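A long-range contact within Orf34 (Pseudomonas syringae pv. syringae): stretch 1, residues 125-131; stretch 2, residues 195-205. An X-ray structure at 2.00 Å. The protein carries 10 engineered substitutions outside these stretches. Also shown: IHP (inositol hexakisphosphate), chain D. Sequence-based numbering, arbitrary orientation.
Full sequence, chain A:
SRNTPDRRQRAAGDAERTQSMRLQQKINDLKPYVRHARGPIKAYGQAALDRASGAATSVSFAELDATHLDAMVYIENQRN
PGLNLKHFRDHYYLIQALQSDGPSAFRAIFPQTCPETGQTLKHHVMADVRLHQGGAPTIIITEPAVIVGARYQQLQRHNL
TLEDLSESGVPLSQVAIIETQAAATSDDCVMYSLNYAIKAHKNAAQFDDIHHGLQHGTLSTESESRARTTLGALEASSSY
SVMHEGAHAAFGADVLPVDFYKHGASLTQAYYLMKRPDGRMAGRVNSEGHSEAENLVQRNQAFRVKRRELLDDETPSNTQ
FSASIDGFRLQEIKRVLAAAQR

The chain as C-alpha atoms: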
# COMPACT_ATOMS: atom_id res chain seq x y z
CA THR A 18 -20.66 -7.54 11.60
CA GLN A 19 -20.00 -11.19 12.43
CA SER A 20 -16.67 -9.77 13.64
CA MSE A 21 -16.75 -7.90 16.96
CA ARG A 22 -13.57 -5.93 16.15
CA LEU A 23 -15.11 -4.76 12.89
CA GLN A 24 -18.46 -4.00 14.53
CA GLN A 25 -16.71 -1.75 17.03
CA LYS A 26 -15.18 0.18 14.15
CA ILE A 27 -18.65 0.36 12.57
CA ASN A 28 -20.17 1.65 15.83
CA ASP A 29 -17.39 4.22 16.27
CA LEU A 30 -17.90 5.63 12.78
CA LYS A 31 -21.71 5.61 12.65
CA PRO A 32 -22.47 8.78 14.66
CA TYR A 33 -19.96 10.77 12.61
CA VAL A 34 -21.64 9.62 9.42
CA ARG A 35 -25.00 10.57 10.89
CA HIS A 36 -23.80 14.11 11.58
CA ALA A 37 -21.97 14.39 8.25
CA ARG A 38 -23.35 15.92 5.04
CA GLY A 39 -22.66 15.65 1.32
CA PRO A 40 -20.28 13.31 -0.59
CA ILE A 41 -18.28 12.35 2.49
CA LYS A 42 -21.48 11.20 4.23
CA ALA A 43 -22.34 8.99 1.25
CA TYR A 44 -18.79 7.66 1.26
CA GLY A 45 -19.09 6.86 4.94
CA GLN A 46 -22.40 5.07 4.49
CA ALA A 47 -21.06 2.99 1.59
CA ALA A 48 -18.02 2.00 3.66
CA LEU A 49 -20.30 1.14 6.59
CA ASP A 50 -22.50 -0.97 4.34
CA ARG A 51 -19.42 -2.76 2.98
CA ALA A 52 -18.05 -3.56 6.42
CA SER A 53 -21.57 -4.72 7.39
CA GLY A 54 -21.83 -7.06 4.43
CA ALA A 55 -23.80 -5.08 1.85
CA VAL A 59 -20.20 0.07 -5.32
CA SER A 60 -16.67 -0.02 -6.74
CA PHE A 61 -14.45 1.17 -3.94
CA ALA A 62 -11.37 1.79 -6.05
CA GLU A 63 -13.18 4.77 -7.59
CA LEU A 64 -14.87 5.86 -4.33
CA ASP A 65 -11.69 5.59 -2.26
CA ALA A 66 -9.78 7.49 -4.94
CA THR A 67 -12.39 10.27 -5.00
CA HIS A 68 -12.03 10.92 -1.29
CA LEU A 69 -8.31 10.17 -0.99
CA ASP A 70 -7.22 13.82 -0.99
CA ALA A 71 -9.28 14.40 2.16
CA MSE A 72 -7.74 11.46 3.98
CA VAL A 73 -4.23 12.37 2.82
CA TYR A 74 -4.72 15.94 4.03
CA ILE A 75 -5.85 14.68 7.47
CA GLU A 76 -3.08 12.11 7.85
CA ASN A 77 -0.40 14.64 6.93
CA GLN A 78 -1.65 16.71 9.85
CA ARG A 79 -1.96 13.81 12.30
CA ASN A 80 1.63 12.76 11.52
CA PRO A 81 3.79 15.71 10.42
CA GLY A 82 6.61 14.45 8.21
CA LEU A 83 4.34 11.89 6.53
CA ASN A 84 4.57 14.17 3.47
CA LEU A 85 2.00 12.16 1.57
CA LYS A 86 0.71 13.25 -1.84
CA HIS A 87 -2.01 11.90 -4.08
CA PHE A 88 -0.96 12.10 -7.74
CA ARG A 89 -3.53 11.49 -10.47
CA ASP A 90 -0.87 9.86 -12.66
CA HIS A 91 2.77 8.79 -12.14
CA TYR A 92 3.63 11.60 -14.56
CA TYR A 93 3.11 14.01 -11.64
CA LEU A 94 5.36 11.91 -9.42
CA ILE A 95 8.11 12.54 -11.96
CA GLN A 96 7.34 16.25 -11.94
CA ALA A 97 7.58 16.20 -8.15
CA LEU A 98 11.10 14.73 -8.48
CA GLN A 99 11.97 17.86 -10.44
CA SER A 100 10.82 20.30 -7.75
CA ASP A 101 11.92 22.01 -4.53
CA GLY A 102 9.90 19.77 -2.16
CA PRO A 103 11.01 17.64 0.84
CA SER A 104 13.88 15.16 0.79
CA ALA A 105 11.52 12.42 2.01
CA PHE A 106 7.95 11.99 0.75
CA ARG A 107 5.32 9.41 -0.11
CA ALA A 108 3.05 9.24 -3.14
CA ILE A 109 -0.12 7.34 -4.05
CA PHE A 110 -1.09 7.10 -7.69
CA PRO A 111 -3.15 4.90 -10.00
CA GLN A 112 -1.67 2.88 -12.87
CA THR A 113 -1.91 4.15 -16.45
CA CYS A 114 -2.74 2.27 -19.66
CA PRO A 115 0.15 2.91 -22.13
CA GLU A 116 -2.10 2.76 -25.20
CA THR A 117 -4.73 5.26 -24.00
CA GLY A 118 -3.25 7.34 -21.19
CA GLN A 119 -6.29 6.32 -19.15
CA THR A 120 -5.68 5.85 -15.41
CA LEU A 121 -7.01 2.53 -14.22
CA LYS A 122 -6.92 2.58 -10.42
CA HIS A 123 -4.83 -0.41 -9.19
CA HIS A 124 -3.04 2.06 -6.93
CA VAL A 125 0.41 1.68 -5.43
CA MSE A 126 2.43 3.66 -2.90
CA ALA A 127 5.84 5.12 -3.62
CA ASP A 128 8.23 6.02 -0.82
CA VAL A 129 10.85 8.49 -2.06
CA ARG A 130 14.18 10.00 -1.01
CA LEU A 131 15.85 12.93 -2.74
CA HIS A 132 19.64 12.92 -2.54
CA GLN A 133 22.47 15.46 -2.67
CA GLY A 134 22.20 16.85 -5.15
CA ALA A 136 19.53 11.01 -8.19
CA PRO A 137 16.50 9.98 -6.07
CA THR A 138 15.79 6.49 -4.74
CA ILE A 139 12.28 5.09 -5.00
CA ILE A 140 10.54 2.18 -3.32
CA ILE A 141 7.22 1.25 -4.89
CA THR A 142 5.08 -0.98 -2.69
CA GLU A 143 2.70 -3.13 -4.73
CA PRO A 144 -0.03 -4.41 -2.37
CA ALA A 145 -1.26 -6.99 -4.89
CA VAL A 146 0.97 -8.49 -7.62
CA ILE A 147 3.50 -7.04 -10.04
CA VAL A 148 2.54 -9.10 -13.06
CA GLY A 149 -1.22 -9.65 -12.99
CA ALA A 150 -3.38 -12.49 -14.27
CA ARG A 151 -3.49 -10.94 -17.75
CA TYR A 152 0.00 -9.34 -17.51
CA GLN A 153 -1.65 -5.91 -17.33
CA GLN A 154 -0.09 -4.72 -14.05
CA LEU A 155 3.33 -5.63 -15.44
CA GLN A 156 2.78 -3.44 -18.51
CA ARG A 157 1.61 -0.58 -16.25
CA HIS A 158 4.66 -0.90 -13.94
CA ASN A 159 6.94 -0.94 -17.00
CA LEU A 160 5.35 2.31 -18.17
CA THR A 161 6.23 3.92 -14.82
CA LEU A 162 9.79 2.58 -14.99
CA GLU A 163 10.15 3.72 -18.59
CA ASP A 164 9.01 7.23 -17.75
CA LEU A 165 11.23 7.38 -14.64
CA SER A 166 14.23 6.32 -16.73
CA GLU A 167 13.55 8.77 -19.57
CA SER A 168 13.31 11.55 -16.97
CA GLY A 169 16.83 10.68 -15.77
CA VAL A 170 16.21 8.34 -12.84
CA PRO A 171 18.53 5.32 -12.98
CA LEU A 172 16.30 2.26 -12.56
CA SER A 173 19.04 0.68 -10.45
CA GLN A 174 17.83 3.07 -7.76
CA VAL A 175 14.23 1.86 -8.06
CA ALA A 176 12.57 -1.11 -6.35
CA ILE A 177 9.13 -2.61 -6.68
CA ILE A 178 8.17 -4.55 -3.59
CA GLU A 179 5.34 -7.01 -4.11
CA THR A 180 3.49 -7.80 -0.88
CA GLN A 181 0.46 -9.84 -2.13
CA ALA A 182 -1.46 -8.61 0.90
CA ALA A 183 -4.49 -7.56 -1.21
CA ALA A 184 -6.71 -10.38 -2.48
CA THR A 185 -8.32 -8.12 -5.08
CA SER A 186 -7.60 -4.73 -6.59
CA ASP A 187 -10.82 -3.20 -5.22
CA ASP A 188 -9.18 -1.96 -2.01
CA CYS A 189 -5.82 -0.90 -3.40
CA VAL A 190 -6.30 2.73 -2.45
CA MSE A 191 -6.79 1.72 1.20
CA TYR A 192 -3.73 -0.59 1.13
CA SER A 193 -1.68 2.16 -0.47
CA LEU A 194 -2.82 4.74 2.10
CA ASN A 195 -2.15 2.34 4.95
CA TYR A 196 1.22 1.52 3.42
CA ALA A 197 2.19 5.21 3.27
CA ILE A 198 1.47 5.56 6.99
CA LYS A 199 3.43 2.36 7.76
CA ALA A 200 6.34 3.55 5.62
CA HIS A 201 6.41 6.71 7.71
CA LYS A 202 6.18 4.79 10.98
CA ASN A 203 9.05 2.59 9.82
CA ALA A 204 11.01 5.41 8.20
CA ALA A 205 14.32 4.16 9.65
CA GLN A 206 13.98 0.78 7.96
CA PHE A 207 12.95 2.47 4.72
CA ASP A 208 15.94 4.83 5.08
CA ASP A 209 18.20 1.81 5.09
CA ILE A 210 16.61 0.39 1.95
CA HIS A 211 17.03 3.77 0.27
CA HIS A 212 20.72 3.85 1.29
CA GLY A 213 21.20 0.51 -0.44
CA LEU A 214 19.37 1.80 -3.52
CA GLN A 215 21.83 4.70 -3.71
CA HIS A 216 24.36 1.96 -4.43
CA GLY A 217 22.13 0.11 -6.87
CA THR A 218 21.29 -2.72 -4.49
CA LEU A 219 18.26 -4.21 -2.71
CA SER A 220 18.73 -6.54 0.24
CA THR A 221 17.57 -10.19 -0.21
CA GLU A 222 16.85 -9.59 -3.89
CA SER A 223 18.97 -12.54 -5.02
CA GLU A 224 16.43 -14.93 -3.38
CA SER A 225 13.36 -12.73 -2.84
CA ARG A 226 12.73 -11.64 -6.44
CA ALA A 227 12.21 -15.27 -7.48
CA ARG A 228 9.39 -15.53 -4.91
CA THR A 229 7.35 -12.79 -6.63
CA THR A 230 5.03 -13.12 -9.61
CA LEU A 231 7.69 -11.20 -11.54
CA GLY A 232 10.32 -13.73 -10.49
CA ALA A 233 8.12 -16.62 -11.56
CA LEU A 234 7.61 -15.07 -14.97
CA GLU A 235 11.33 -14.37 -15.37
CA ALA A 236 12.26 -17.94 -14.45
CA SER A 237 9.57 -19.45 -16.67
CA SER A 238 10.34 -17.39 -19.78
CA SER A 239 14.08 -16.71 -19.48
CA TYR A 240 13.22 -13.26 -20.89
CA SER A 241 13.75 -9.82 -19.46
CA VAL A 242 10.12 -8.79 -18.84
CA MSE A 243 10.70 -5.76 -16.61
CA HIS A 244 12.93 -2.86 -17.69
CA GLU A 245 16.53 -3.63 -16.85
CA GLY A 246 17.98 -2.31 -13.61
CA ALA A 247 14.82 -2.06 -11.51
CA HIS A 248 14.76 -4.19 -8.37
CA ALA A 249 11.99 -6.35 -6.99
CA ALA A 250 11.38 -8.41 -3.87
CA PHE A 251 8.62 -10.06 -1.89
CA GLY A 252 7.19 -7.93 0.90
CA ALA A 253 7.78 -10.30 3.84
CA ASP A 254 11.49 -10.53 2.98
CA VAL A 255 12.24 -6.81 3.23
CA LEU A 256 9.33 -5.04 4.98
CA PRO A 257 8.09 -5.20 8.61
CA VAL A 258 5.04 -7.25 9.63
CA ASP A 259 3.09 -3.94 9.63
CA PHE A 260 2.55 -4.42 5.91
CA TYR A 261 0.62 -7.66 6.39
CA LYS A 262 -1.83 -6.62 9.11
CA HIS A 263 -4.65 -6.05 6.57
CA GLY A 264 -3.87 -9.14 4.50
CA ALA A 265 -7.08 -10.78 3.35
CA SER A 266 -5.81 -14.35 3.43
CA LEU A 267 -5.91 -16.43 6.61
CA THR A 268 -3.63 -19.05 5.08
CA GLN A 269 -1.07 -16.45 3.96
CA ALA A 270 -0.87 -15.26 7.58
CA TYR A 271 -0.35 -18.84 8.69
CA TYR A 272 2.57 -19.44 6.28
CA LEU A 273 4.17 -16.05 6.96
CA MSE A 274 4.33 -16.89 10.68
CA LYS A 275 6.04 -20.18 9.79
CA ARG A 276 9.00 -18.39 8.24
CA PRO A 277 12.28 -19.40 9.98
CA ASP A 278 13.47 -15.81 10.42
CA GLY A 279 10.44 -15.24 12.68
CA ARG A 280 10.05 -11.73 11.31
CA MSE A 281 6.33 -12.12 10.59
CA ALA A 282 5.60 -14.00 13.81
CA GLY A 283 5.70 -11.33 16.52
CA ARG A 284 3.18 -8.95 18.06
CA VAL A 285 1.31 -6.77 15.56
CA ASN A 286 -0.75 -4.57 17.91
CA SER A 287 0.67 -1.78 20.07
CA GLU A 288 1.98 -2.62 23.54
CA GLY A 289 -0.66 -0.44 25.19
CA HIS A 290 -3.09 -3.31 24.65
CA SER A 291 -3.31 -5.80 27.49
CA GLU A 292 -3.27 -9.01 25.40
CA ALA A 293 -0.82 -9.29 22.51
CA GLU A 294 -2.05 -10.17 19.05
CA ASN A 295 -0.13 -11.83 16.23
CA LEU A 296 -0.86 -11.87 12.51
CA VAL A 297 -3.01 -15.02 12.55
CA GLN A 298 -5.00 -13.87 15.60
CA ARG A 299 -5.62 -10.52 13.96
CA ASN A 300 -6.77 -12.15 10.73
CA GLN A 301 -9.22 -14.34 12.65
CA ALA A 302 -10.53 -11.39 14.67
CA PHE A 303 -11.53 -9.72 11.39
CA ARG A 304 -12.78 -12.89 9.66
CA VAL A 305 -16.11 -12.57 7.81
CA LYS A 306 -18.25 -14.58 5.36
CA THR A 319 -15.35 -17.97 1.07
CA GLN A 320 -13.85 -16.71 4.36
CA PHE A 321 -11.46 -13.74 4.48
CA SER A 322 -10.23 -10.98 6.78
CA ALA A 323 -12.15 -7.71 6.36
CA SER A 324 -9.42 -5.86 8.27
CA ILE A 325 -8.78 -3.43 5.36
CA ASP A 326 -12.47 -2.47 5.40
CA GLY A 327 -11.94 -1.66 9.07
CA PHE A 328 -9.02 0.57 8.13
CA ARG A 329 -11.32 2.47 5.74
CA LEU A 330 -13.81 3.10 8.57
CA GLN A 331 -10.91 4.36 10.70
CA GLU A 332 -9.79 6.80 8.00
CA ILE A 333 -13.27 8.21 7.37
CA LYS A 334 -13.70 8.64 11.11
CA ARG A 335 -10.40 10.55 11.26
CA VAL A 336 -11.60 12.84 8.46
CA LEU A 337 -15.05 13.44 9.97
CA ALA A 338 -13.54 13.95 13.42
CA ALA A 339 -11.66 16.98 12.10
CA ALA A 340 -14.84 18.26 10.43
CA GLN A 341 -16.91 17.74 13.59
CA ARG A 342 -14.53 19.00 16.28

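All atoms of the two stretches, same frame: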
# COMPACT_ATOMS: atom_id res chain seq x y z
N VAL A 125 -0.73 2.10 -6.23
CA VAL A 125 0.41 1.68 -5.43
C VAL A 125 0.90 2.88 -4.63
O VAL A 125 0.42 4.00 -4.83
CB VAL A 125 1.56 1.14 -6.30
CG1 VAL A 125 1.09 -0.10 -7.07
CG2 VAL A 125 2.06 2.23 -7.25
N MSE A 126 1.83 2.63 -3.72
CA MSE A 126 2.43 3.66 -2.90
C MSE A 126 3.90 3.74 -3.22
O MSE A 126 4.58 2.71 -3.25
CB MSE A 126 2.22 3.36 -1.41
CG MSE A 126 2.54 4.51 -0.47
SE MSE A 126 4.42 4.66 -0.01
CE MSE A 126 4.65 2.91 0.88
N ALA A 127 4.40 4.96 -3.45
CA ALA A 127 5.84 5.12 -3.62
C ALA A 127 6.42 5.93 -2.48
O ALA A 127 5.92 7.01 -2.14
CB ALA A 127 6.17 5.78 -4.96
N ASP A 128 7.48 5.38 -1.88
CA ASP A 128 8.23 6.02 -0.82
C ASP A 128 9.55 6.54 -1.40
O ASP A 128 10.33 5.78 -1.96
CB ASP A 128 8.48 5.02 0.32
CG ASP A 128 9.20 5.65 1.51
OD1 ASP A 128 10.44 5.78 1.48
OD2 ASP A 128 8.51 6.01 2.49
N VAL A 129 9.79 7.85 -1.30
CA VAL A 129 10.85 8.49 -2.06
C VAL A 129 11.88 9.18 -1.17
O VAL A 129 11.53 9.72 -0.12
CB VAL A 129 10.25 9.55 -3.05
CG1 VAL A 129 11.35 10.31 -3.81
CG2 VAL A 129 9.26 8.89 -4.01
N ARG A 130 13.15 9.13 -1.57
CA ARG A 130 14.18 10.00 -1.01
C ARG A 130 14.89 10.79 -2.10
O ARG A 130 15.31 10.22 -3.11
CB ARG A 130 15.22 9.22 -0.21
CG ARG A 130 14.68 8.48 0.97
CD ARG A 130 14.19 9.40 2.09
NE ARG A 130 13.78 8.56 3.22
CZ ARG A 130 12.63 7.90 3.28
NH1 ARG A 130 11.75 7.99 2.29
NH2 ARG A 130 12.36 7.14 4.34
N LEU A 131 15.00 12.10 -1.90
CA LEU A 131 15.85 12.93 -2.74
C LEU A 131 17.24 12.92 -2.15
O LEU A 131 17.39 12.78 -0.94
CB LEU A 131 15.32 14.36 -2.84
CG LEU A 131 13.89 14.47 -3.37
CD1 LEU A 131 13.42 15.92 -3.36
CD2 LEU A 131 13.75 13.85 -4.76
N ASN A 195 -2.68 2.97 3.75
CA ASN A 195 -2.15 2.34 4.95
C ASN A 195 -0.65 2.16 4.84
O ASN A 195 0.09 2.39 5.80
CB ASN A 195 -2.81 0.98 5.20
CG ASN A 195 -2.33 0.35 6.51
OD1 ASN A 195 -1.39 -0.43 6.52
ND2 ASN A 195 -2.98 0.71 7.61
N TYR A 196 -0.20 1.77 3.66
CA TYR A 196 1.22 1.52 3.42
C TYR A 196 2.06 2.79 3.56
O TYR A 196 3.19 2.75 4.06
CB TYR A 196 1.41 0.91 2.04
CG TYR A 196 1.22 -0.60 2.02
CD1 TYR A 196 0.64 -1.28 3.10
CD2 TYR A 196 1.65 -1.36 0.93
CE1 TYR A 196 0.48 -2.65 3.09
CE2 TYR A 196 1.50 -2.74 0.91
CZ TYR A 196 0.92 -3.39 1.99
OH TYR A 196 0.79 -4.76 1.96
N ALA A 197 1.51 3.92 3.12
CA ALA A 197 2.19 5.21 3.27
C ALA A 197 2.42 5.51 4.74
O ALA A 197 3.52 5.89 5.15
CB ALA A 197 1.39 6.34 2.61
N ILE A 198 1.36 5.35 5.54
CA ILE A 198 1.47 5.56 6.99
C ILE A 198 2.50 4.60 7.61
O ILE A 198 3.29 5.01 8.47
CB ILE A 198 0.11 5.37 7.69
CG1 ILE A 198 -0.92 6.35 7.13
CG2 ILE A 198 0.27 5.56 9.21
CD1 ILE A 198 -2.34 6.12 7.62
N LYS A 199 2.47 3.33 7.20
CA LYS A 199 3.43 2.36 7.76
C LYS A 199 4.86 2.67 7.34
O LYS A 199 5.80 2.45 8.10
CB LYS A 199 3.07 0.93 7.34
CG LYS A 199 1.71 0.44 7.85
CD LYS A 199 1.56 0.69 9.35
CE LYS A 199 0.28 0.08 9.89
NZ LYS A 199 0.09 0.41 11.33
N ALA A 200 5.02 3.19 6.13
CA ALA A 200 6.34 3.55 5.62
C ALA A 200 6.92 4.69 6.45
O ALA A 200 8.11 4.74 6.71
CB ALA A 200 6.26 3.95 4.18
N HIS A 201 6.04 5.61 6.84
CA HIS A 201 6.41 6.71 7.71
C HIS A 201 6.76 6.19 9.09
O HIS A 201 7.79 6.55 9.65
CB HIS A 201 5.27 7.73 7.81
CG HIS A 201 5.60 8.92 8.66
ND1 HIS A 201 6.89 9.40 8.80
CD2 HIS A 201 4.82 9.72 9.42
CE1 HIS A 201 6.88 10.45 9.61
NE2 HIS A 201 5.63 10.66 10.00
N LYS A 202 5.91 5.33 9.65
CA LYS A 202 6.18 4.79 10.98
C LYS A 202 7.48 3.99 11.03
O LYS A 202 8.16 3.95 12.04
CB LYS A 202 5.03 3.91 11.48
CG LYS A 202 3.78 4.64 11.91
CD LYS A 202 2.80 3.67 12.57
CE LYS A 202 1.69 4.41 13.32
NZ LYS A 202 0.39 4.46 12.62
N ASN A 203 7.83 3.38 9.90
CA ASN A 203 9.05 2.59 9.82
C ASN A 203 10.09 3.28 8.96
O ASN A 203 10.83 2.64 8.21
CB ASN A 203 8.73 1.20 9.27
CG ASN A 203 7.78 0.42 10.19
OD1 ASN A 203 8.22 -0.22 11.14
ND2 ASN A 203 6.49 0.48 9.91
N ALA A 204 10.16 4.60 9.07
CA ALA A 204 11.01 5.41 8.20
C ALA A 204 12.49 4.99 8.29
O ALA A 204 13.22 5.08 7.30
CB ALA A 204 10.85 6.89 8.52
N ALA A 205 12.92 4.53 9.46
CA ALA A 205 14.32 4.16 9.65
C ALA A 205 14.65 2.95 8.79
O ALA A 205 15.70 2.90 8.13
CB ALA A 205 14.63 3.88 11.14
C1 IHP D . -4.00 3.43 15.02
C2 IHP D . -3.93 2.54 13.70
C3 IHP D . -4.61 1.12 13.59
C4 IHP D . -5.27 0.61 14.96
C5 IHP D . -4.80 1.24 16.26
C6 IHP D . -4.98 2.74 16.05
O11 IHP D . -2.82 3.72 15.50
P1 IHP D . -2.07 5.21 15.79
O21 IHP D . -0.59 5.12 15.43
O31 IHP D . -2.18 5.56 17.28
O41 IHP D . -2.65 6.37 15.01
O12 IHP D . -2.68 2.51 13.13
P2 IHP D . -2.51 3.20 11.60
O22 IHP D . -2.91 4.69 11.65
O32 IHP D . -1.10 3.09 11.01
O42 IHP D . -3.54 2.53 10.65
O13 IHP D . -3.69 0.32 13.20
P3 IHP D . -3.42 -0.66 11.86
O23 IHP D . -3.37 -0.01 10.48
O33 IHP D . -2.01 -1.03 12.29
O43 IHP D . -4.33 -1.89 11.80
O14 IHP D . -5.22 -0.72 15.07
P4 IHP D . -6.47 -1.69 14.69
O24 IHP D . -6.59 -1.89 13.18
O34 IHP D . -6.38 -3.06 15.39
O44 IHP D . -7.80 -1.06 15.16
O15 IHP D . -3.62 0.83 16.74
P5 IHP D . -3.45 -0.08 18.17
O25 IHP D . -4.81 -0.62 18.63
O35 IHP D . -2.52 -1.30 17.94
O45 IHP D . -2.87 0.75 19.32
O16 IHP D . -4.95 3.38 17.22
P6 IHP D . -5.84 4.70 17.58
O26 IHP D . -7.22 4.61 16.94
O36 IHP D . -6.01 4.86 19.11
O46 IHP D . -5.15 5.98 17.08
O HOH W 1 9.68 5.79 4.81

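How do the two backbones lie against each other? Strand 125-130 and helix 195-202 run in nearly the same direction, 24° apart, with their axes 8.4 Å apart at closest approach. The nearest CA atoms are those of Met126 and Ala197, at 6.4 Å; further along, the CA atoms of Asp128 and Ala200 are 7.2 Å apart. The strand's alternation puts Met126, Asp128 and Arg130 toward the helix, whereas Ala127 and Val129 are out of its reach.

What fills the space at the start of the strand? The selenomethionine Met126 lies against one side of the helix, touching the CB atoms of Ala197, Ala200 and Tyr196. Its CG is 3.8 Å from Ala197 CB, and its CE is 3.8 Å from Ala200 CB and 4.0 Å from Tyr196 CB. These are apolar contacts; the ring of Tyr196 leads away from the strand.

How are the charged residues of the strand accommodated beside the helix? No direct hydrogen bond joins the two stretches. Asp128 and Arg130 instead pair with each other, through a salt bridge of 2.7 Å between Arg130 NH1 and Asp128 OD1 whose hydrogen bond is weak in angle. Arg130 NH1 also donates to Val129 O at 3.0 Å, with better geometry. A water links this pair to the helix, donating to Asp128 OD2 (2.6 Å) and Ala200 O (2.7 Å) and accepting from Arg130 NH2 (3.0 Å).

What does the helix do on its other side? Three of its polar side chains reach the inositol hexakisphosphate: Asn195 ND2 donates to IHP O23 at 3.0 Å, Lys199 NZ to IHP O33 at 2.7 Å, and Lys202 NZ to IHP O32 at 2.6 Å. The helix thus lies between strand and ligand, with apolar and water-mediated contacts to the first and hydrogen bonds to the second.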